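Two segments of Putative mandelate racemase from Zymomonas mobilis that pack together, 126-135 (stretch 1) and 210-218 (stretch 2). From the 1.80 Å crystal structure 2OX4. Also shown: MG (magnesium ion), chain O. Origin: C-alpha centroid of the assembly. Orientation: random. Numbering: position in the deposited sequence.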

ATOM      1  N   LEU C 126      22.202 -31.949 -15.541  1.00 10.18           N
ATOM      2  CA  LEU C 126      20.966 -31.439 -14.943  1.00 10.89           C
ATOM      3  C   LEU C 126      20.276 -32.542 -14.147  1.00 11.78           C
ATOM      4  O   LEU C 126      20.042 -33.631 -14.669  1.00 13.51           O
ATOM      5  N   ARG C 127      19.936 -32.240 -12.898  1.00 12.14           N
ATOM      6  CA  ARG C 127      19.041 -33.083 -12.111  1.00  9.89           C
ATOM      7  C   ARG C 127      17.677 -33.210 -12.784  1.00 11.13           C
ATOM      8  O   ARG C 127      17.158 -32.241 -13.333  1.00 10.95           O
ATOM      9  N   VAL C 128      17.106 -34.412 -12.749  1.00 11.24           N
ATOM     10  CA  VAL C 128      15.838 -34.694 -13.424  1.00 12.43           C
ATOM     11  C   VAL C 128      14.842 -35.321 -12.450  1.00 15.23           C
ATOM     12  O   VAL C 128      15.229 -36.095 -11.571  1.00 13.77           O
ATOM     13  N   TYR C 129      13.561 -34.982 -12.599  1.00 13.26           N
ATOM     14  CA  TYR C 129      12.502 -35.732 -11.933  1.00 12.14           C
ATOM     15  C   TYR C 129      11.617 -36.512 -12.896  1.00 10.76           C
ATOM     16  O   TYR C 129      11.411 -36.105 -14.045  1.00 11.05           O
ATOM     17  N   ALA C 130      11.123 -37.652 -12.424  1.00 12.88           N
ATOM     18  CA  ALA C 130      10.187 -38.466 -13.170  1.00 12.73           C
ATOM     19  C   ALA C 130       8.769 -37.928 -12.997  1.00 12.67           C
ATOM     20  O   ALA C 130       8.238 -37.942 -11.885  1.00 13.71           O
ATOM     21  N   SER C 131       8.159 -37.501 -14.103  1.00 14.12           N
ATOM     22  CA  SER C 131       6.961 -36.676 -14.057  1.00 18.44           C
ATOM     23  C   SER C 131       5.671 -37.406 -14.411  1.00 20.50           C
ATOM     24  O   SER C 131       5.595 -38.081 -15.448  1.00 21.79           O
ATOM     25  N   GLN C 132       4.655 -37.188 -13.566  1.00 12.46           N
ATOM     26  CA  GLN C 132       3.263 -37.621 -13.774  1.00 16.90           C
ATOM     27  C   GLN C 132       3.125 -39.130 -13.554  1.00 17.45           C
ATOM     28  O   GLN C 132       2.681 -39.863 -14.442  1.00 20.05           O
ATOM     29  N   LEU C 133       3.526 -39.571 -12.362  1.00 17.76           N
ATOM     30  CA  LEU C 133       3.507 -40.993 -11.982  1.00 19.51           C
ATOM     31  C   LEU C 133       2.108 -41.587 -12.013  1.00 25.29           C
ATOM     32  O   LEU C 133       1.947 -42.793 -12.213  1.00 23.16           O
ATOM     33  N   GLN C 134       1.098 -40.743 -11.804  1.00 21.38           N
ATOM     34  CA  GLN C 134      -0.294 -41.197 -11.804  1.00 18.88           C
ATOM     35  C   GLN C 134      -0.770 -41.761 -13.157  1.00 19.54           C
ATOM     36  O   GLN C 134      -1.836 -42.376 -13.226  1.00 23.25           O
ATOM     37  N   PHE C 135       0.016 -41.562 -14.218  1.00 18.50           N
ATOM     38  CA  PHE C 135      -0.291 -42.118 -15.544  1.00 18.96           C
ATOM     39  C   PHE C 135       0.580 -43.332 -15.890  1.00 25.68           C
ATOM     40  O   PHE C 135       0.539 -43.837 -17.020  1.00 26.46           O
ATOM     41  N   VAL C 210      14.450 -39.051  -1.645  1.00 16.41           N
ATOM     42  CA  VAL C 210      13.845 -38.896  -2.959  1.00 15.59           C
ATOM     43  C   VAL C 210      12.769 -37.828  -2.800  1.00 14.11           C
ATOM     44  O   VAL C 210      11.870 -37.968  -1.982  1.00 14.35           O
ATOM     45  N   ASP C 211      12.888 -36.742  -3.553  1.00 16.49           N
ATOM     46  CA  ASP C 211      11.953 -35.635  -3.404  1.00 15.66           C
ATOM     47  C   ASP C 211      10.622 -35.900  -4.101  1.00 13.34           C
ATOM     48  O   ASP C 211      10.564 -36.583  -5.122  1.00 14.64           O
ATOM     49  N   ILE C 212       9.549 -35.359  -3.520  1.00  9.89           N
ATOM     50  CA  ILE C 212       8.208 -35.542  -4.041  1.00 10.98           C
ATOM     51  C   ILE C 212       7.632 -34.155  -4.333  1.00 11.12           C
ATOM     52  O   ILE C 212       7.546 -33.319  -3.434  1.00 11.79           O
ATOM     53  N   ILE C 213       7.260 -33.940  -5.585  1.00 12.20           N
ATOM     54  CA  ILE C 213       6.542 -32.748  -6.022  1.00 10.95           C
ATOM     55  C   ILE C 213       5.069 -33.114  -6.195  1.00 15.15           C
ATOM     56  O   ILE C 213       4.742 -34.136  -6.799  1.00 13.37           O
ATOM     57  N   VAL C 214       4.181 -32.291  -5.645  1.00 10.64           N
ATOM     58  CA  VAL C 214       2.750 -32.512  -5.796  1.00 10.91           C
ATOM     59  C   VAL C 214       2.148 -31.552  -6.831  1.00 13.45           C
ATOM     60  O   VAL C 214       2.294 -30.334  -6.716  1.00 12.25           O
ATOM     61  N   GLU C 215       1.481 -32.121  -7.832  1.00 11.37           N
ATOM     62  CA  GLU C 215       0.939 -31.404  -8.986  1.00 12.74           C
ATOM     63  C   GLU C 215      -0.590 -31.350  -8.877  1.00 15.11           C
ATOM     64  O   GLU C 215      -1.246 -32.396  -8.875  1.00 10.34           O
ATOM     65  N   ASN C 216      -1.169 -30.149  -8.767  1.00  8.85           N
ATOM     66  CA  ASN C 216      -2.639 -30.015  -8.745  1.00 11.45           C
ATOM     67  C   ASN C 216      -3.323 -29.776 -10.104  1.00  7.80           C
ATOM     68  O   ASN C 216      -4.563 -29.837 -10.202  1.00 11.50           O
ATOM     69  N   HIS C 217      -2.527 -29.487 -11.142  1.00 11.49           N
ATOM     70  CA  HIS C 217      -3.039 -29.288 -12.510  1.00 12.41           C
ATOM     71  C   HIS C 217      -4.071 -28.163 -12.653  1.00 10.45           C
ATOM     72  O   HIS C 217      -4.889 -28.182 -13.575  1.00 11.00           O
ATOM     73  N   GLY C 218      -4.049 -27.192 -11.745  1.00 11.04           N
ATOM     74  CA  GLY C 218      -5.064 -26.129 -11.752  1.00 11.08           C
ATOM     75  C   GLY C 218      -6.496 -26.600 -11.511  1.00 15.55           C
ATOM     76  O   GLY C 218      -7.443 -25.871 -11.809  1.00 13.80           O
TER

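What holds the start of stretch 2 against stretch 1? Val210 touches nothing across the gap, but Asp211 points its CA-to-CB bond toward stretch 1 and, with chi1 m, meets Arg127. That arginine is fully extended, t at chi1, chi2 and chi3, so the long side chain carries its guanidinium across to Asp211. Arg127 NH2 donates to Asp211 OD2 at 2.7 Å with an almost straight N-H...O angle of 173°, a salt bridge made at the guanidinium edge, where the N-H groups lie.

How is the middle of the strand filled? Alternation along the strand leaves Ile212 and Val214 out of reach, while Ile213 points toward stretch 1. Its m, t rotamer brings CD1 over one face of the Tyr129 ring, whose side chain is p at chi1. Ile213 CD1 lies 3.6 Å from Tyr129 CD2 and only 16° off the ring normal through the centroid, a CH-pi contact.

What does Glu215 do at the strand's end? With chi1 t and chi2 p, it serves both metal and protein: Glu215 OE1 binds the magnesium, MG, at 2.2 Å and accepts a hydrogen bond from Gln132 NE2 at 3.1 Å. Glu215 OE2 takes a 2.5 Å hydrogen bond from water 1, itself a metal ligand, and another from the backbone His217 N at 2.9 Å. Waters 2 and 3 also bind the metal, as do two atoms from elsewhere in the structure.

How does the contact close beyond the strand? Asn216 stays out of reach, but His217, chi1 near -90°, has its CA-to-CB bond toward stretch 1, and its ring lies near two glutamines. Its CE1 lies 3.4 Å from Gln132 OE1 and 3.9 Å from Gln134 NE2, the latter at the ring edge. Gln134 NE2 donates to Gln132 OE1 at 2.9 Å, tying together the amides beside the imidazole. Gly218 adds no side chain.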

ATOM      1  CB  LEU C 126      20.010 -30.955 -16.043  1.00 11.60           C
ATOM      2  CG  LEU C 126      20.487 -29.957 -17.108  1.00 16.19           C
ATOM      3  CD1 LEU C 126      19.407 -29.814 -18.171  1.00 19.44           C
ATOM      4  CD2 LEU C 126      20.799 -28.604 -16.522  1.00 22.22           C
ATOM      5  CB  ARG C 127      18.877 -32.505 -10.711  1.00 12.28           C
ATOM      6  CG  ARG C 127      18.100 -33.404  -9.784  1.00 12.25           C
ATOM      7  CD  ARG C 127      17.880 -32.768  -8.420  1.00 12.68           C
ATOM      8  NE  ARG C 127      17.232 -33.714  -7.520  1.00 13.96           N
ATOM      9  CZ  ARG C 127      16.554 -33.381  -6.423  1.00 17.65           C
ATOM     10  NH1 ARG C 127      16.425 -32.105  -6.060  1.00 13.69           N
ATOM     11  NH2 ARG C 127      15.996 -34.332  -5.686  1.00 11.96           N
ATOM     12  CB  VAL C 128      16.033 -35.657 -14.638  1.00 10.34           C
ATOM     13  CG1 VAL C 128      14.741 -35.824 -15.391  1.00 12.64           C
ATOM     14  CG2 VAL C 128      17.123 -35.141 -15.590  1.00 14.62           C
ATOM     15  CB  TYR C 129      11.675 -34.847 -10.970  1.00 13.87           C
ATOM     16  CG  TYR C 129      10.712 -33.820 -11.567  1.00 11.44           C
ATOM     17  CD1 TYR C 129       9.433 -34.183 -12.009  1.00 14.61           C
ATOM     18  CD2 TYR C 129      11.055 -32.469 -11.608  1.00 13.42           C
ATOM     19  CE1 TYR C 129       8.549 -33.234 -12.532  1.00  9.27           C
ATOM     20  CE2 TYR C 129      10.172 -31.518 -12.109  1.00  9.85           C
ATOM     21  CZ  TYR C 129       8.920 -31.898 -12.547  1.00 12.83           C
ATOM     22  OH  TYR C 129       8.064 -30.938 -13.030  1.00  9.76           O
ATOM     23  CB  ALA C 130      10.265 -39.916 -12.664  1.00 11.55           C
ATOM     24  CB  SER C 131       7.103 -35.472 -14.978  1.00 16.13           C
ATOM     25  OG  SER C 131       6.018 -34.578 -14.781  1.00 16.28           O
ATOM     26  CB  GLN C 132       2.683 -37.171 -15.140  1.00 16.25           C
ATOM     27  CG  GLN C 132       2.917 -35.678 -15.513  1.00 19.62           C
ATOM     28  CD  GLN C 132       2.169 -34.676 -14.630  1.00 21.19           C
ATOM     29  OE1 GLN C 132       1.427 -35.051 -13.723  1.00 22.85           O
ATOM     30  NE2 GLN C 132       2.350 -33.383 -14.917  1.00 21.98           N
ATOM     31  CB  LEU C 133       4.064 -41.195 -10.572  1.00 21.03           C
ATOM     32  CG  LEU C 133       5.495 -40.831 -10.185  1.00 20.93           C
ATOM     33  CD1 LEU C 133       5.668 -41.112  -8.694  1.00 21.46           C
ATOM     34  CD2 LEU C 133       6.524 -41.575 -11.012  1.00 21.78           C
ATOM     35  CB  GLN C 134      -1.225 -40.088 -11.282  1.00 16.26           C
ATOM     36  CG  GLN C 134      -1.530 -38.982 -12.280  1.00 19.11           C
ATOM     37  CD  GLN C 134      -0.442 -37.918 -12.385  1.00 17.21           C
ATOM     38  OE1 GLN C 134       0.565 -37.956 -11.676  1.00 13.13           O
ATOM     39  NE2 GLN C 134      -0.653 -36.952 -13.282  1.00 17.40           N
ATOM     40  CB  PHE C 135      -0.133 -41.058 -16.637  1.00 25.59           C
ATOM     41  CG  PHE C 135      -1.134 -39.945 -16.549  1.00 34.01           C
ATOM     42  CD1 PHE C 135      -2.483 -40.220 -16.359  1.00 35.70           C
ATOM     43  CD2 PHE C 135      -0.727 -38.618 -16.653  1.00 45.53           C
ATOM     44  CE1 PHE C 135      -3.412 -39.190 -16.277  1.00 42.24           C
ATOM     45  CE2 PHE C 135      -1.648 -37.584 -16.570  1.00 47.44           C
ATOM     46  CZ  PHE C 135      -2.993 -37.871 -16.379  1.00 39.06           C
ATOM     47  CB  VAL C 210      13.232 -40.235  -3.467  1.00 16.50           C
ATOM     48  CG1 VAL C 210      12.418 -40.020  -4.736  1.00 17.03           C
ATOM     49  CG2 VAL C 210      14.335 -41.292  -3.699  1.00 13.22           C
ATOM     50  CB  ASP C 211      12.588 -34.339  -3.877  1.00 14.50           C
ATOM     51  CG  ASP C 211      13.644 -33.842  -2.912  1.00 17.26           C
ATOM     52  OD1 ASP C 211      13.350 -33.699  -1.697  1.00 18.89           O
ATOM     53  OD2 ASP C 211      14.774 -33.607  -3.370  1.00 17.25           O
ATOM     54  CB  ILE C 212       7.289 -36.256  -3.010  1.00 12.73           C
ATOM     55  CG1 ILE C 212       7.875 -37.622  -2.613  1.00 12.76           C
ATOM     56  CG2 ILE C 212       5.875 -36.393  -3.575  1.00 12.96           C
ATOM     57  CD1 ILE C 212       7.189 -38.265  -1.380  1.00 11.28           C
ATOM     58  CB  ILE C 213       7.117 -32.255  -7.370  1.00 12.96           C
ATOM     59  CG1 ILE C 213       8.601 -31.898  -7.212  1.00 12.30           C
ATOM     60  CG2 ILE C 213       6.275 -31.087  -7.931  1.00  9.69           C
ATOM     61  CD1 ILE C 213       9.387 -32.042  -8.492  1.00 15.08           C
ATOM     62  CB  VAL C 214       2.027 -32.430  -4.423  1.00 11.99           C
ATOM     63  CG1 VAL C 214       0.500 -32.445  -4.609  1.00  8.60           C
ATOM     64  CG2 VAL C 214       2.479 -33.613  -3.514  1.00 13.06           C
ATOM     65  CB  GLU C 215       1.383 -32.162 -10.253  1.00 15.44           C
ATOM     66  CG  GLU C 215       0.526 -32.033 -11.505  1.00 13.60           C
ATOM     67  CD  GLU C 215       0.807 -30.765 -12.279  1.00 25.80           C
ATOM     68  OE1 GLU C 215       1.531 -30.822 -13.300  1.00 20.52           O
ATOM     69  OE2 GLU C 215       0.291 -29.699 -11.885  1.00 16.46           O
ATOM     70  CB  ASN C 216      -3.092 -28.944  -7.728  1.00 13.90           C
ATOM     71  CG  ASN C 216      -3.024 -29.423  -6.271  1.00 15.22           C
ATOM     72  OD1 ASN C 216      -3.533 -28.753  -5.362  1.00 14.14           O
ATOM     73  ND2 ASN C 216      -2.387 -30.558  -6.041  1.00  8.23           N
ATOM     74  CB  HIS C 217      -3.625 -30.592 -13.090  1.00 13.75           C
ATOM     75  CG  HIS C 217      -2.630 -31.436 -13.828  1.00 18.14           C
ATOM     76  ND1 HIS C 217      -2.327 -32.732 -13.454  1.00 18.48           N
ATOM     77  CD2 HIS C 217      -1.872 -31.172 -14.917  1.00 23.83           C
ATOM     78  CE1 HIS C 217      -1.420 -33.226 -14.281  1.00 21.84           C
ATOM     79  NE2 HIS C 217      -1.130 -32.300 -15.180  1.00 24.61           N
TER
HETATM   80 MG    MG O 402       2.001 -29.156 -14.716  1.00  8.25          MG
HETATM   81  O   HOH W   1       0.063 -28.356 -14.008  1.00 20.96           O
HETATM   82  O   HOH W   2       0.734 -30.165 -16.438  1.00 27.07           O
HETATM   83  O   HOH W   3       3.512 -30.245 -15.675  1.00 25.01           O